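Local coordinates for 3-oxoacyl-[acyl-carrier protein] synthase (Thermus thermophilus, PDB 1UB7), which catalyses the condensation of an acetyl group from acetyl-CoA with malonyl-ACP, the step thought to start fatty acid synthesis, at the interface of chains A and B. Coordinates in Å, arbitrary orientation; residue numbers count along the deposited sequence, not the author numbering. Chains: chain A/B, 3-oxoacyl-[acyl-carrier protein] synthase.

Both contacts belong to the two-fold interface of the homodimer, and their C-alpha centres lie about 16 Å apart. Contact 1 pairs strand 102-107 of one chain with the same strand of the other. Contact 2 sets the loop after strand 188-191 of chain A against residues 82-84 of chain B. They share no residue, but A:Asp88 of contact 1 follows soon after the segment whose chain B copy is used in contact 2. The centre of contact 1 is about 20 Å from A:His246 and that of contact 2 about 21 Å. Contact 1 joins the cores of the subunits, and contact 2 ties a loop of one to the other.

Contact 1: the interface of chains A and B. Residues chain A 88, 103-105, 107; chain B 105-108, 115.
A:Tyr104 lies between B:Leu106, B:Ala108 and B:Tyr115. Its CB meets the CB of B:Ala108 at 3.7 Å and also nears the carbonyl O of B:Leu107. At the ring, CD1 touches CG of B:Leu106 at 3.6 Å. CD2 meets CD2 of B:Tyr115, at the edge of that ring and in its plane. Further out, CE1 lies by CG and CD1 of B:Leu106, and CZ by CD1. This methyl sits over the ring face, 3.9 Å from the centroid, as a CH-pi contact. CG of A:Tyr104 stands between its own backbone N and carbonyl carbon (chi1 73°), which swings the ring toward B:Leu106.

The hydroxyl OH of B:Tyr115 accepts a hydrogen bond from the backbone N of A:Ala103 at 3.2 Å. A phenylalanine in its place would probably leave this N-H without its mate across the interface. On its own chain, B:Ala108 CB covers one face of the B:Tyr115 ring.

Next to these side chains the two strands 102-107 run antiparallel. A:Asp105 N gives to B:Leu107 O at 2.9 Å, and B:Leu107 N gives back to A:Asp105 O. A:Leu107 and B:Asp105 exchange a second such pair. The two Leu107 side chains cross at about a right angle. The paired strands run the sheet on from one subunit into the other, as in the thiolase fold, and hold the homodimer together just before the nucleophile Cys110 of each chain.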
loop_
_atom_site.group_PDB
_atom_site.type_symbol
_atom_site.label_atom_id
_atom_site.label_comp_id
_atom_site.label_asym_id
_atom_site.label_seq_id
_atom_site.Cartn_x
_atom_site.Cartn_y
_atom_site.Cartn_z
ATOM N N ASP A 88 -3.228 -4.541 8.394
ATOM C CA ASP A 88 -3.576 -3.387 7.590
ATOM C C ASP A 88 -5.060 -3.070 7.768
ATOM O O ASP A 88 -5.867 -3.917 8.130
ATOM C CB ASP A 88 -3.264 -3.621 6.104
ATOM C CG ASP A 88 -3.886 -4.908 5.557
ATOM O OD1 ASP A 88 -3.343 -5.983 5.845
ATOM O OD2 ASP A 88 -4.910 -4.841 4.844
ATOM N N ALA A 103 -6.740 -8.205 0.778
ATOM C CA ALA A 103 -6.759 -6.822 1.244
ATOM C C ALA A 103 -5.405 -6.214 1.571
ATOM O O ALA A 103 -4.522 -6.888 2.089
ATOM C CB ALA A 103 -7.652 -6.733 2.496
ATOM N N TYR A 104 -5.256 -4.924 1.286
ATOM C CA TYR A 104 -4.027 -4.247 1.619
ATOM C C TYR A 104 -4.182 -2.734 1.674
ATOM O O TYR A 104 -5.101 -2.179 1.086
ATOM C CB TYR A 104 -2.953 -4.637 0.618
ATOM C CG TYR A 104 -3.102 -4.036 -0.764
ATOM C CD1 TYR A 104 -2.673 -2.737 -1.032
ATOM C CD2 TYR A 104 -3.588 -4.797 -1.824
ATOM C CE1 TYR A 104 -2.716 -2.220 -2.328
ATOM C CE2 TYR A 104 -3.638 -4.289 -3.121
ATOM C CZ TYR A 104 -3.202 -3.009 -3.365
ATOM O OH TYR A 104 -3.241 -2.521 -4.651
ATOM N N ASP A 105 -3.290 -2.072 2.402
ATOM C CA ASP A 105 -3.316 -0.607 2.473
ATOM C C ASP A 105 -2.333 -0.074 1.445
ATOM O O ASP A 105 -1.274 -0.650 1.238
ATOM C CB ASP A 105 -2.890 -0.083 3.854
ATOM C CG ASP A 105 -3.887 -0.412 4.926
ATOM O OD1 ASP A 105 -5.016 -0.794 4.555
ATOM O OD2 ASP A 105 -3.555 -0.288 6.128
ATOM N N LEU A 107 -0.103 3.251 0.517
ATOM C CA LEU A 107 0.389 4.546 0.986
ATOM C C LEU A 107 1.081 5.304 -0.140
ATOM O O LEU A 107 2.126 4.880 -0.636
ATOM C CB LEU A 107 1.356 4.368 2.156
ATOM C CG LEU A 107 0.695 4.082 3.498
ATOM C CD1 LEU A 107 -0.254 2.893 3.391
ATOM C CD2 LEU A 107 1.755 3.812 4.502
ATOM N N ASP B 105 3.703 2.411 -1.399
ATOM C CA ASP B 105 4.009 1.330 -0.492
ATOM C C ASP B 105 2.765 0.461 -0.334
ATOM O O ASP B 105 1.636 0.973 -0.247
ATOM C CB ASP B 105 4.394 1.871 0.881
ATOM C CG ASP B 105 5.787 2.418 0.912
ATOM O OD1 ASP B 105 6.393 2.579 -0.172
ATOM O OD2 ASP B 105 6.271 2.695 2.030
ATOM N N LEU B 106 2.978 -0.852 -0.279
ATOM C CA LEU B 106 1.879 -1.797 -0.103
ATOM C C LEU B 106 2.015 -2.466 1.268
ATOM O O LEU B 106 3.050 -3.044 1.591
ATOM C CB LEU B 106 1.894 -2.834 -1.241
ATOM C CG LEU B 106 0.712 -3.815 -1.306
ATOM C CD1 LEU B 106 0.602 -4.372 -2.702
ATOM C CD2 LEU B 106 0.886 -4.923 -0.300
ATOM N N LEU B 107 0.978 -2.355 2.086
ATOM C CA LEU B 107 0.984 -2.947 3.422
ATOM C C LEU B 107 -0.010 -4.099 3.498
ATOM O O LEU B 107 -1.226 -3.890 3.434
ATOM C CB LEU B 107 0.614 -1.896 4.487
ATOM C CG LEU B 107 1.734 -1.008 5.021
ATOM C CD1 LEU B 107 2.499 -0.335 3.863
ATOM C CD2 LEU B 107 1.120 0.023 5.959
ATOM N N ALA B 108 0.513 -5.310 3.647
ATOM C CA ALA B 108 -0.317 -6.508 3.725
ATOM C C ALA B 108 0.394 -7.603 4.523
ATOM O O ALA B 108 0.272 -8.783 4.209
ATOM C CB ALA B 108 -0.648 -7.013 2.296
ATOM N N TYR B 115 1.707 -10.159 -2.830
ATOM C CA TYR B 115 0.614 -9.238 -3.151
ATOM C C TYR B 115 1.134 -8.259 -4.211
ATOM O O TYR B 115 0.462 -8.024 -5.209
ATOM C CB TYR B 115 0.189 -8.434 -1.914
ATOM C CG TYR B 115 -1.021 -8.962 -1.174
ATOM C CD1 TYR B 115 -0.994 -10.197 -0.528
ATOM C CD2 TYR B 115 -2.193 -8.215 -1.108
ATOM C CE1 TYR B 115 -2.097 -10.673 0.166
ATOM C CE2 TYR B 115 -3.309 -8.683 -0.411
ATOM C CZ TYR B 115 -3.252 -9.911 0.223
ATOM O OH TYR B 115 -4.355 -10.357 0.915
#

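Contact 2: the interface of chains A and B. Residues chain A 191-194, 203; chain B 49, 82-84.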
loop_
_atom_site.group_PDB
_atom_site.type_symbol
_atom_site.label_atom_id
_atom_site.label_comp_id
_atom_site.label_asym_id
_atom_site.label_seq_id
_atom_site.Cartn_x
_atom_site.Cartn_y
_atom_site.Cartn_z
ATOM N N ALA A 191 7.652 11.214 9.665
ATOM C CA ALA A 191 8.375 9.962 9.840
ATOM C C ALA A 191 7.520 8.844 10.432
ATOM O O ALA A 191 6.368 9.054 10.835
ATOM C CB ALA A 191 9.601 10.196 10.716
ATOM N N CYS A 192 8.097 7.647 10.457
ATOM C CA CYS A 192 7.442 6.471 11.024
ATOM C C CYS A 192 8.503 5.573 11.650
ATOM O O CYS A 192 8.527 5.382 12.861
ATOM C CB CYS A 192 6.674 5.688 9.956
ATOM S SG CYS A 192 5.844 4.213 10.624
ATOM N N VAL A 193 9.385 5.034 10.814
ATOM C CA VAL A 193 10.454 4.158 11.286
ATOM C C VAL A 193 11.849 4.769 11.067
ATOM O O VAL A 193 12.809 4.342 11.705
ATOM C CB VAL A 193 10.363 2.753 10.606
ATOM C CG1 VAL A 193 11.567 1.911 10.969
ATOM C CG2 VAL A 193 9.083 2.049 11.042
ATOM N N ALA A 194 11.952 5.766 10.181
ATOM C CA ALA A 194 13.227 6.447 9.894
ATOM C C ALA A 194 13.218 7.903 10.389
ATOM O O ALA A 194 12.198 8.594 10.298
ATOM C CB ALA A 194 13.525 6.415 8.397
ATOM N N MET A 203 13.726 14.234 10.104
ATOM C CA MET A 203 12.289 14.266 10.374
ATOM C C MET A 203 11.996 14.306 11.882
ATOM O O MET A 203 12.691 13.668 12.680
ATOM C CB MET A 203 11.598 13.041 9.748
ATOM C CG MET A 203 11.595 13.008 8.215
ATOM S SD MET A 203 10.648 11.614 7.504
ATOM C CE MET A 203 11.945 10.389 7.293
ATOM N N TYR B 49 17.910 2.037 7.101
ATOM C CA TYR B 49 16.497 1.741 7.267
ATOM C C TYR B 49 15.923 0.970 6.083
ATOM O O TYR B 49 16.661 0.569 5.173
ATOM C CB TYR B 49 15.739 3.039 7.497
ATOM C CG TYR B 49 16.200 3.720 8.764
ATOM C CD1 TYR B 49 17.345 4.518 8.771
ATOM C CD2 TYR B 49 15.531 3.511 9.972
ATOM C CE1 TYR B 49 17.821 5.089 9.948
ATOM C CE2 TYR B 49 15.996 4.079 11.162
ATOM C CZ TYR B 49 17.142 4.869 11.141
ATOM O OH TYR B 49 17.600 5.452 12.305
ATOM N N PRO B 82 7.804 1.112 7.015
ATOM C CA PRO B 82 8.220 2.217 6.141
ATOM C C PRO B 82 8.937 3.314 6.931
ATOM O O PRO B 82 8.653 3.503 8.118
ATOM C CB PRO B 82 6.905 2.690 5.540
ATOM C CG PRO B 82 5.914 2.429 6.675
ATOM C CD PRO B 82 6.338 1.093 7.223
ATOM N N ASP B 83 9.878 4.003 6.276
ATOM C CA ASP B 83 10.637 5.091 6.894
ATOM C C ASP B 83 9.662 6.140 7.418
ATOM O O ASP B 83 9.850 6.696 8.501
ATOM C CB ASP B 83 11.570 5.760 5.874
ATOM C CG ASP B 83 12.765 4.881 5.474
ATOM O OD1 ASP B 83 12.709 3.651 5.678
ATOM O OD2 ASP B 83 13.757 5.427 4.932
ATOM N N ALA B 84 8.610 6.398 6.649
ATOM C CA ALA B 84 7.611 7.391 7.033
ATOM C C ALA B 84 6.209 7.024 6.540
ATOM O O ALA B 84 6.044 6.160 5.669
ATOM C CB ALA B 84 8.011 8.772 6.466
#
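The backbone carbonyl O of B:Asp83 receives three N-H groups from a turn of chain A. A:Ala194 N gives the straightest of these hydrogen bonds, 2.8 Å to B:Asp83 O and 168° at the hydrogen. It lies in the carbonyl plane, on a lone pair. A:Cys192 N is also 2.8 Å from B:Asp83 O, but it is tilted 24° from that plane. A:Val193 N stands above the plane, 2.9 Å from B:Asp83 O and not on a lone pair. The same N also makes a weak bond to B:Pro82 O. Together the three N-H groups grip one oxygen and hold the turn around it.

Apolar contacts surround this point. The methyl CB of A:Ala194 packs against CB of B:Asp83 at 3.3 Å. Over one face of the B:Tyr49 ring, toward its rim, sits CA of A:Ala194, 3.7 Å from CD2. CG of B:Tyr49 is anti to its carbonyl carbon (chi1 -62°), which brings the ring up beside A:Ala194. On the other flank, CB of B:Ala84 meets CA of A:Ala191 at 3.6 Å. SD of A:Met203 reaches the same methyl at 4.0 Å. The polar carboxylate of B:Asp83 also touches the A:Ala194 methyl, through CG and OD2.

An antiparallel beta bridge pairs A:Ala191 with B:Ala84. The site fastens a loop of one subunit to the other and helps hold the homodimer together.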